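Local coordinates for putative modification methylase (Thermus thermophilus, PDB 2ZIG), which probably transfers a methyl group from S-adenosyl-L-methionine to the N4 atom of cytosines in DNA, at residues B[96-100]-B[112-116]; B[218-222]-B[246-252]; B[235-241]-B[257-263]. All blocks are in the same frame, centred on the assembly; numbering follows the deposited sequence.

Contacts 1 and 3 both reach the central mixed sheet of the Rossmann-like methyltransferase fold, on opposite sides of the chain's centre, with their own centres about 26 Å apart. Contact 2 packs a loop against the helix that follows strand 238-241. Its centre is about 19 Å from that of contact 1, where V96 CB packs 4.0 Å from F220 CD2, and about 12 Å from that of contact 3, where T249 OG1 probably hydrogen-bonds D241 OD2 at 2.7 Å. Contacts 2 and 3 border the S-adenosyl-L-methionine site, which has no ligand in this chain: contact 2 holds T246 and T248, and E264 directly follows contact 3. Contact 1 lies away from it, at the subunit interface.

Contact 1: residues B[96-100]-B[112-116]; sequences VVGDV and VFPLH
A carboxylate in the loop after strand 91-97 grips the first turn of helix 115-125: D99 meets H116 in a buried His-carboxylate contact of the Rossmann-like methyltransferase fold, beside the interface with the second subunit. OD2 of D99 receives the ND1 hydrogen of H116 at 2.7 Å on its syn lone pair, near the ring plane. OD1 of D99 takes the backbone N-H of H116 at 2.9 Å in an almost straight bond (172°), and a weak second bond from ND1. Carboxylate and ring lie nearly coplanar, 24° apart. With chi1 at 86° the imidazole of H116 lies between its own backbone N and carbonyl carbon, folded back beside the main-chain N, so that both N and ND1 can face the acid. This grip fixes the ring's rotation and turns NE2 to its hydrogen bond with NE2 of H116 of the second subunit; Y169 stacks on the ring.

Further out, F113 N donates to V100 O at 2.8 Å from above the carbonyl plane, and P114, at the N-cap position, centres an inverse gamma turn that leads into the helix. CB of D99 rests 3.7 Å from V112 CG1. V97 touches P48 and V100 touches Y50, in the loop carrying the SPPY sequence of N4-cytosine methyltransferases. The side chains of V97 and L115 meet at about a right angle, and L115 also packs on Y69 and L73 of helix 66-86. The closest apolar approach is tight, V97 CG1 lying 3.5 Å from L115 CD1.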
loop_
_atom_site.group_PDB
_atom_site.type_symbol
_atom_site.label_atom_id
_atom_site.label_comp_id
_atom_site.label_asym_id
_atom_site.label_seq_id
_atom_site.Cartn_x
_atom_site.Cartn_y
_atom_site.Cartn_z
ATOM N N VAL B 96 1.575 -8.115 -8.404
ATOM C CA VAL B 96 2.788 -7.962 -7.605
ATOM C C VAL B 96 3.467 -6.697 -8.111
ATOM O O VAL B 96 3.994 -6.664 -9.224
ATOM C CB VAL B 96 3.711 -9.176 -7.778
ATOM C CG1 VAL B 96 4.963 -9.007 -6.923
ATOM C CG2 VAL B 96 2.951 -10.452 -7.395
ATOM N N VAL B 97 3.435 -5.654 -7.282
ATOM C CA VAL B 97 3.989 -4.350 -7.644
ATOM C C VAL B 97 4.919 -3.761 -6.601
ATOM O O VAL B 97 4.580 -3.721 -5.426
ATOM C CB VAL B 97 2.884 -3.272 -7.806
ATOM C CG1 VAL B 97 3.318 -2.256 -8.821
ATOM C CG2 VAL B 97 1.565 -3.896 -8.145
ATOM N N GLY B 98 6.072 -3.275 -7.051
ATOM C CA GLY B 98 7.005 -2.619 -6.157
ATOM C C GLY B 98 6.936 -1.150 -6.545
ATOM O O GLY B 98 6.873 -0.843 -7.739
ATOM N N ASP B 99 6.920 -0.233 -5.584
ATOM C CA ASP B 99 6.852 1.172 -5.953
ATOM C C ASP B 99 8.168 1.651 -6.565
ATOM O O ASP B 99 9.258 1.332 -6.084
ATOM C CB ASP B 99 6.417 2.023 -4.753
ATOM C CG ASP B 99 4.934 1.841 -4.440
ATOM O OD1 ASP B 99 4.274 1.159 -5.244
ATOM O OD2 ASP B 99 4.423 2.360 -3.427
ATOM N N VAL B 100 8.048 2.408 -7.650
ATOM C CA VAL B 100 9.200 2.905 -8.394
ATOM C C VAL B 100 9.860 4.159 -7.856
ATOM O O VAL B 100 9.340 5.261 -7.995
ATOM C CB VAL B 100 8.808 3.150 -9.848
ATOM C CG1 VAL B 100 10.015 3.632 -10.640
ATOM C CG2 VAL B 100 8.231 1.863 -10.440
ATOM N N VAL B 112 9.260 8.731 -4.576
ATOM C CA VAL B 112 8.871 7.424 -5.072
ATOM C C VAL B 112 7.488 7.493 -5.692
ATOM O O VAL B 112 6.569 8.049 -5.094
ATOM C CB VAL B 112 8.826 6.410 -3.917
ATOM C CG1 VAL B 112 8.628 5.012 -4.453
ATOM C CG2 VAL B 112 10.095 6.502 -3.093
ATOM N N PHE B 113 7.338 6.948 -6.894
ATOM C CA PHE B 113 6.029 6.931 -7.522
ATOM C C PHE B 113 5.252 5.823 -6.820
ATOM O O PHE B 113 5.700 4.681 -6.784
ATOM C CB PHE B 113 6.152 6.643 -9.024
ATOM C CG PHE B 113 6.257 7.886 -9.870
ATOM C CD1 PHE B 113 5.187 8.769 -9.958
ATOM C CD2 PHE B 113 7.438 8.196 -10.537
ATOM C CE1 PHE B 113 5.294 9.950 -10.697
ATOM C CE2 PHE B 113 7.556 9.374 -11.278
ATOM C CZ PHE B 113 6.481 10.253 -11.357
ATOM N N PRO B 114 4.092 6.154 -6.225
ATOM C CA PRO B 114 3.250 5.180 -5.512
ATOM C C PRO B 114 2.466 4.270 -6.463
ATOM O O PRO B 114 1.237 4.221 -6.421
ATOM C CB PRO B 114 2.333 6.071 -4.682
ATOM C CG PRO B 114 2.101 7.232 -5.607
ATOM C CD PRO B 114 3.497 7.505 -6.163
ATOM N N LEU B 115 3.193 3.549 -7.311
ATOM C CA LEU B 115 2.593 2.655 -8.296
ATOM C C LEU B 115 1.477 1.753 -7.770
ATOM O O LEU B 115 0.405 1.670 -8.374
ATOM C CB LEU B 115 3.673 1.771 -8.914
ATOM C CG LEU B 115 3.736 1.640 -10.438
ATOM C CD1 LEU B 115 4.468 0.346 -10.776
ATOM C CD2 LEU B 115 2.341 1.647 -11.054
ATOM N N HIS B 116 1.728 1.069 -6.655
ATOM C CA HIS B 116 0.739 0.155 -6.103
ATOM C C HIS B 116 -0.553 0.884 -5.724
ATOM O O HIS B 116 -1.652 0.348 -5.889
ATOM C CB HIS B 116 1.293 -0.577 -4.870
ATOM C CG HIS B 116 1.112 0.179 -3.586
ATOM N ND1 HIS B 116 1.937 1.216 -3.206
ATOM C CD2 HIS B 116 0.170 0.075 -2.620
ATOM C CE1 HIS B 116 1.512 1.719 -2.061
ATOM N NE2 HIS B 116 0.440 1.045 -1.684
#

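Contact 2: residues B[218-222]-B[246-252]; sequences APFPL and TGTTLIA
T248 and L222 bury the most surface here, with F220 next, where the chain entering helix 222-232 packs against the start of helix 248-255. T248, whose chi1 of -52° sets OG1 beside the backbone N and CG2 opposite it, sends its methyl CG2 into the bend of the other segment, 3.4 Å from F220 O and 3.6 Å from L222 CA. Its OG1 lies on another side, 3.4 Å from A218 CB; a water bridges it to F220 O, which accepts from that water at 3.0 Å, and R276 NH2 is its hydrogen-bonding partner in the protein. G247, at the N-cap position, and T246 belong to the glycine-rich loop that follows strand 238-241 in this methyltransferase fold, and T246 and T248 bind S-adenosyl-L-methionine, although none is bound to this chain. F220 presents its ring edge to T249, CZ standing 3.2 Å from an OG1 that is hydrogen-bonded to D241. Ring atom CE1 of F220 also approaches T248 CG2, at 3.7 Å. One turn further along the helix L222 closes the contact: CD1 lies 3.9 Å from I251 CG2, across it at about a right angle, and CD2 presses to 3.3 Å from A252 CB.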
loop_
_atom_site.group_PDB
_atom_site.type_symbol
_atom_site.label_atom_id
_atom_site.label_comp_id
_atom_site.label_asym_id
_atom_site.label_seq_id
_atom_site.Cartn_x
_atom_site.Cartn_y
_atom_site.Cartn_z
ATOM N N ALA B 218 12.930 -12.269 -14.113
ATOM C CA ALA B 218 11.612 -12.464 -13.523
ATOM C C ALA B 218 11.411 -11.464 -12.387
ATOM O O ALA B 218 12.292 -11.281 -11.546
ATOM C CB ALA B 218 11.483 -13.891 -13.004
ATOM N N PRO B 219 10.254 -10.787 -12.361
ATOM C CA PRO B 219 9.963 -9.806 -11.312
ATOM C C PRO B 219 9.683 -10.450 -9.954
ATOM O O PRO B 219 9.667 -9.767 -8.926
ATOM C CB PRO B 219 8.758 -9.049 -11.868
ATOM C CG PRO B 219 8.055 -10.093 -12.661
ATOM C CD PRO B 219 9.191 -10.792 -13.380
ATOM N N PHE B 220 9.461 -11.761 -9.949
ATOM C CA PHE B 220 9.214 -12.464 -8.702
ATOM C C PHE B 220 9.550 -13.948 -8.782
ATOM O O PHE B 220 9.467 -14.560 -9.846
ATOM C CB PHE B 220 7.766 -12.244 -8.224
ATOM C CG PHE B 220 6.715 -12.618 -9.227
ATOM C CD1 PHE B 220 6.429 -13.950 -9.498
ATOM C CD2 PHE B 220 5.991 -11.633 -9.888
ATOM C CE1 PHE B 220 5.432 -14.299 -10.416
ATOM C CE2 PHE B 220 4.995 -11.971 -10.803
ATOM C CZ PHE B 220 4.717 -13.306 -11.067
ATOM N N PRO B 221 9.964 -14.538 -7.651
ATOM C CA PRO B 221 10.326 -15.953 -7.562
ATOM C C PRO B 221 9.169 -16.885 -7.895
ATOM O O PRO B 221 7.994 -16.549 -7.693
ATOM C CB PRO B 221 10.759 -16.109 -6.108
ATOM C CG PRO B 221 11.273 -14.761 -5.762
ATOM C CD PRO B 221 10.238 -13.860 -6.375
ATOM N N LEU B 222 9.515 -18.067 -8.391
ATOM C CA LEU B 222 8.522 -19.066 -8.731
ATOM C C LEU B 222 7.717 -19.378 -7.462
ATOM O O LEU B 222 6.489 -19.463 -7.491
ATOM C CB LEU B 222 9.209 -20.336 -9.221
ATOM C CG LEU B 222 8.519 -21.200 -10.278
ATOM C CD1 LEU B 222 9.046 -22.619 -10.139
ATOM C CD2 LEU B 222 7.010 -21.186 -10.109
ATOM N N THR B 246 9.369 -14.354 -18.770
ATOM C CA THR B 246 9.889 -15.702 -18.950
ATOM C C THR B 246 8.944 -16.795 -18.457
ATOM O O THR B 246 9.331 -17.964 -18.371
ATOM C CB THR B 246 11.256 -15.885 -18.286
ATOM O OG1 THR B 246 11.201 -15.409 -16.938
ATOM C CG2 THR B 246 12.321 -15.130 -19.065
ATOM N N GLY B 247 7.713 -16.404 -18.127
ATOM C CA GLY B 247 6.701 -17.367 -17.716
ATOM C C GLY B 247 6.636 -17.907 -16.298
ATOM O O GLY B 247 6.085 -18.987 -16.082
ATOM N N THR B 248 7.162 -17.163 -15.331
ATOM C CA THR B 248 7.143 -17.597 -13.941
ATOM C C THR B 248 5.751 -18.069 -13.532
ATOM O O THR B 248 5.588 -19.166 -12.984
ATOM C CB THR B 248 7.559 -16.454 -12.997
ATOM O OG1 THR B 248 8.795 -15.899 -13.450
ATOM C CG2 THR B 248 7.737 -16.966 -11.572
ATOM N N THR B 249 4.745 -17.252 -13.813
ATOM C CA THR B 249 3.384 -17.595 -13.437
ATOM C C THR B 249 2.838 -18.815 -14.169
ATOM O O THR B 249 2.125 -19.622 -13.584
ATOM C CB THR B 249 2.443 -16.413 -13.662
ATOM O OG1 THR B 249 2.945 -15.267 -12.958
ATOM C CG2 THR B 249 1.041 -16.751 -13.159
ATOM N N LEU B 250 3.155 -18.934 -15.452
ATOM C CA LEU B 250 2.701 -20.074 -16.246
ATOM C C LEU B 250 3.304 -21.336 -15.635
ATOM O O LEU B 250 2.637 -22.346 -15.483
ATOM C CB LEU B 250 3.180 -19.927 -17.698
ATOM C CG LEU B 250 2.423 -19.048 -18.710
ATOM C CD1 LEU B 250 1.533 -18.036 -18.030
ATOM C CD2 LEU B 250 3.438 -18.364 -19.612
ATOM N N ILE B 251 4.581 -21.262 -15.284
ATOM C CA ILE B 251 5.289 -22.388 -14.684
ATOM C C ILE B 251 4.686 -22.778 -13.336
ATOM O O ILE B 251 4.440 -23.953 -13.085
ATOM C CB ILE B 251 6.776 -22.043 -14.517
ATOM C CG1 ILE B 251 7.410 -21.899 -15.902
ATOM C CG2 ILE B 251 7.486 -23.097 -13.694
ATOM C CD1 ILE B 251 8.856 -21.439 -15.867
ATOM N N ALA B 252 4.447 -21.785 -12.479
ATOM C CA ALA B 252 3.860 -22.018 -11.163
ATOM C C ALA B 252 2.496 -22.674 -11.332
ATOM O O ALA B 252 2.148 -23.598 -10.612
ATOM C CB ALA B 252 3.712 -20.704 -10.406
HETATM O O HOH W 1 11.197 -16.501 -11.347
#

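Contact 3: residues B[235-241]-B[257-263]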
loop_
_atom_site.group_PDB
_atom_site.type_symbol
_atom_site.label_atom_id
_atom_site.label_comp_id
_atom_site.label_asym_id
_atom_site.label_seq_id
_atom_site.Cartn_x
_atom_site.Cartn_y
_atom_site.Cartn_z
ATOM N N VAL B 235 -7.324 -26.821 -8.628
ATOM C CA VAL B 235 -6.713 -27.671 -9.642
ATOM C C VAL B 235 -7.664 -27.628 -10.842
ATOM O O VAL B 235 -8.881 -27.664 -10.672
ATOM C CB VAL B 235 -6.579 -29.131 -9.143
ATOM C CG1 VAL B 235 -6.041 -30.011 -10.243
ATOM C CG2 VAL B 235 -5.653 -29.184 -7.941
ATOM N N GLY B 236 -7.120 -27.524 -12.048
ATOM C CA GLY B 236 -7.974 -27.467 -13.221
ATOM C C GLY B 236 -8.355 -26.062 -13.672
ATOM O O GLY B 236 -8.699 -25.869 -14.840
ATOM N N ASP B 237 -8.309 -25.081 -12.765
ATOM C CA ASP B 237 -8.640 -23.696 -13.117
ATOM C C ASP B 237 -7.658 -23.116 -14.132
ATOM O O ASP B 237 -6.570 -23.660 -14.347
ATOM C CB ASP B 237 -8.611 -22.781 -11.890
ATOM C CG ASP B 237 -9.768 -23.010 -10.944
ATOM O OD1 ASP B 237 -10.731 -23.720 -11.311
ATOM O OD2 ASP B 237 -9.713 -22.457 -9.825
ATOM N N VAL B 238 -8.049 -21.999 -14.737
ATOM C CA VAL B 238 -7.226 -21.301 -15.716
ATOM C C VAL B 238 -6.540 -20.121 -15.022
ATOM O O VAL B 238 -7.207 -19.254 -14.450
ATOM C CB VAL B 238 -8.079 -20.746 -16.887
ATOM C CG1 VAL B 238 -7.181 -20.008 -17.879
ATOM C CG2 VAL B 238 -8.826 -21.888 -17.585
ATOM N N VAL B 239 -5.214 -20.108 -15.069
ATOM C CA VAL B 239 -4.426 -19.045 -14.457
ATOM C C VAL B 239 -3.809 -18.217 -15.573
ATOM O O VAL B 239 -3.123 -18.750 -16.448
ATOM C CB VAL B 239 -3.298 -19.618 -13.561
ATOM C CG1 VAL B 239 -2.435 -18.482 -13.004
ATOM C CG2 VAL B 239 -3.901 -20.422 -12.417
ATOM N N LEU B 240 -4.054 -16.913 -15.538
ATOM C CA LEU B 240 -3.549 -16.024 -16.570
ATOM C C LEU B 240 -2.560 -14.971 -16.104
ATOM O O LEU B 240 -2.724 -14.390 -15.037
ATOM C CB LEU B 240 -4.716 -15.306 -17.248
ATOM C CG LEU B 240 -4.323 -14.101 -18.111
ATOM C CD1 LEU B 240 -3.504 -14.568 -19.307
ATOM C CD2 LEU B 240 -5.561 -13.378 -18.574
ATOM N N ASP B 241 -1.533 -14.738 -16.917
ATOM C CA ASP B 241 -0.546 -13.696 -16.651
ATOM C C ASP B 241 -0.444 -12.918 -17.972
ATOM O O ASP B 241 0.103 -13.422 -18.951
ATOM C CB ASP B 241 0.824 -14.291 -16.296
ATOM C CG ASP B 241 1.824 -13.231 -15.858
ATOM O OD1 ASP B 241 1.680 -12.067 -16.280
ATOM O OD2 ASP B 241 2.767 -13.551 -15.098
ATOM N N GLY B 257 -0.991 -28.300 -11.292
ATOM C CA GLY B 257 -2.232 -28.773 -11.876
ATOM C C GLY B 257 -3.252 -27.737 -12.321
ATOM O O GLY B 257 -4.439 -28.041 -12.390
ATOM N N ARG B 258 -2.809 -26.515 -12.603
ATOM C CA ARG B 258 -3.710 -25.478 -13.107
ATOM C C ARG B 258 -3.350 -25.274 -14.576
ATOM O O ARG B 258 -2.219 -25.546 -14.976
ATOM C CB ARG B 258 -3.522 -24.148 -12.366
ATOM C CG ARG B 258 -4.318 -24.017 -11.085
ATOM C CD ARG B 258 -3.796 -24.937 -10.005
ATOM N NE ARG B 258 -4.387 -24.616 -8.713
ATOM C CZ ARG B 258 -4.207 -25.337 -7.611
ATOM N NH1 ARG B 258 -3.451 -26.429 -7.650
ATOM N NH2 ARG B 258 -4.771 -24.958 -6.470
ATOM N N ARG B 259 -4.304 -24.804 -15.374
ATOM C CA ARG B 259 -4.059 -24.554 -16.797
ATOM C C ARG B 259 -3.426 -23.165 -16.967
ATOM O O ARG B 259 -3.985 -22.154 -16.532
ATOM C CB ARG B 259 -5.379 -24.631 -17.570
ATOM C CG ARG B 259 -6.110 -25.962 -17.394
ATOM C CD ARG B 259 -7.583 -25.860 -17.776
ATOM N NE ARG B 259 -7.788 -25.795 -19.218
ATOM C CZ ARG B 259 -8.939 -25.460 -19.799
ATOM N NH1 ARG B 259 -10.002 -25.149 -19.060
ATOM N NH2 ARG B 259 -9.031 -25.443 -21.123
ATOM N N ALA B 260 -2.264 -23.115 -17.603
ATOM C CA ALA B 260 -1.578 -21.852 -17.795
ATOM C C ALA B 260 -2.002 -21.135 -19.061
ATOM O O ALA B 260 -2.133 -21.740 -20.123
ATOM C CB ALA B 260 -0.066 -22.068 -17.810
ATOM N N LEU B 261 -2.218 -19.834 -18.926
ATOM C CA LEU B 261 -2.591 -18.976 -20.037
ATOM C C LEU B 261 -1.783 -17.696 -19.861
ATOM O O LEU B 261 -1.746 -17.124 -18.767
ATOM C CB LEU B 261 -4.086 -18.647 -19.999
ATOM C CG LEU B 261 -4.626 -17.809 -21.163
ATOM C CD1 LEU B 261 -4.391 -18.580 -22.453
ATOM C CD2 LEU B 261 -6.117 -17.497 -20.980
ATOM N N GLY B 262 -1.126 -17.253 -20.927
ATOM C CA GLY B 262 -0.345 -16.037 -20.825
ATOM C C GLY B 262 -0.227 -15.219 -22.093
ATOM O O GLY B 262 -0.552 -15.676 -23.193
ATOM N N VAL B 263 0.239 -13.988 -21.919
ATOM C CA VAL B 263 0.467 -13.067 -23.024
ATOM C C VAL B 263 1.812 -12.394 -22.776
ATOM O O VAL B 263 2.078 -11.929 -21.667
ATOM C CB VAL B 263 -0.606 -11.968 -23.092
ATOM C CG1 VAL B 263 -0.346 -11.072 -24.305
ATOM C CG2 VAL B 263 -1.984 -12.592 -23.173
#
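Strands 238-241 and 259-263 run parallel, 4.7 Å apart at closest approach and crossing at -22°, joined by backbone bonds from alternate residues of each. The backbone of R259 is bonded on both sides of the residue: its N donates to D237 O at 2.7 Å and its O accepts from V239 N at 2.8 Å, nearly straight at 174°. V239 O then accepts L261 N, L261 O accepts D241 N, and D241 O accepts V263 N. Before the strands begin, G236 N reaches G257 O at 2.8 Å.

V238, L240, R259 and L261 share one face of the sheet. There V238 CG1 meets L261 CB at 4.0 Å, while L240 CD1 bends over the neighbouring strand to 3.1 Å from L261 O. V239, A260 and D241 occupy the other face; at its edge V239 CG2 packs 3.7 Å from CB of R258, just before the strand.

The chain of R258 bends at chi2 (70°), so that its guanidinium lies with one face over V235 N, 3.6 Å from the plane. W256 O accepts a hydrogen bond from NH1 and S233 O one from NH2, holding this flat group. D237 OD2 is hydrogen-bonded to F234 N and OD1 forms a salt bridge with R180 NH2; D241 OD1 is hydrogen-bonded to T46 OG1 and F243 N.

Helix 248-255 covers the V239 and A260 face through T249, A253 and L250, and ends in a Schellman motif with G257 as C-prime residue. Strand, helix and parallel strand form the beta-alpha-beta crossover characteristic of the Rossmann-like methyltransferase fold, its second strand ending at E264 of the S-adenosyl-L-methionine site.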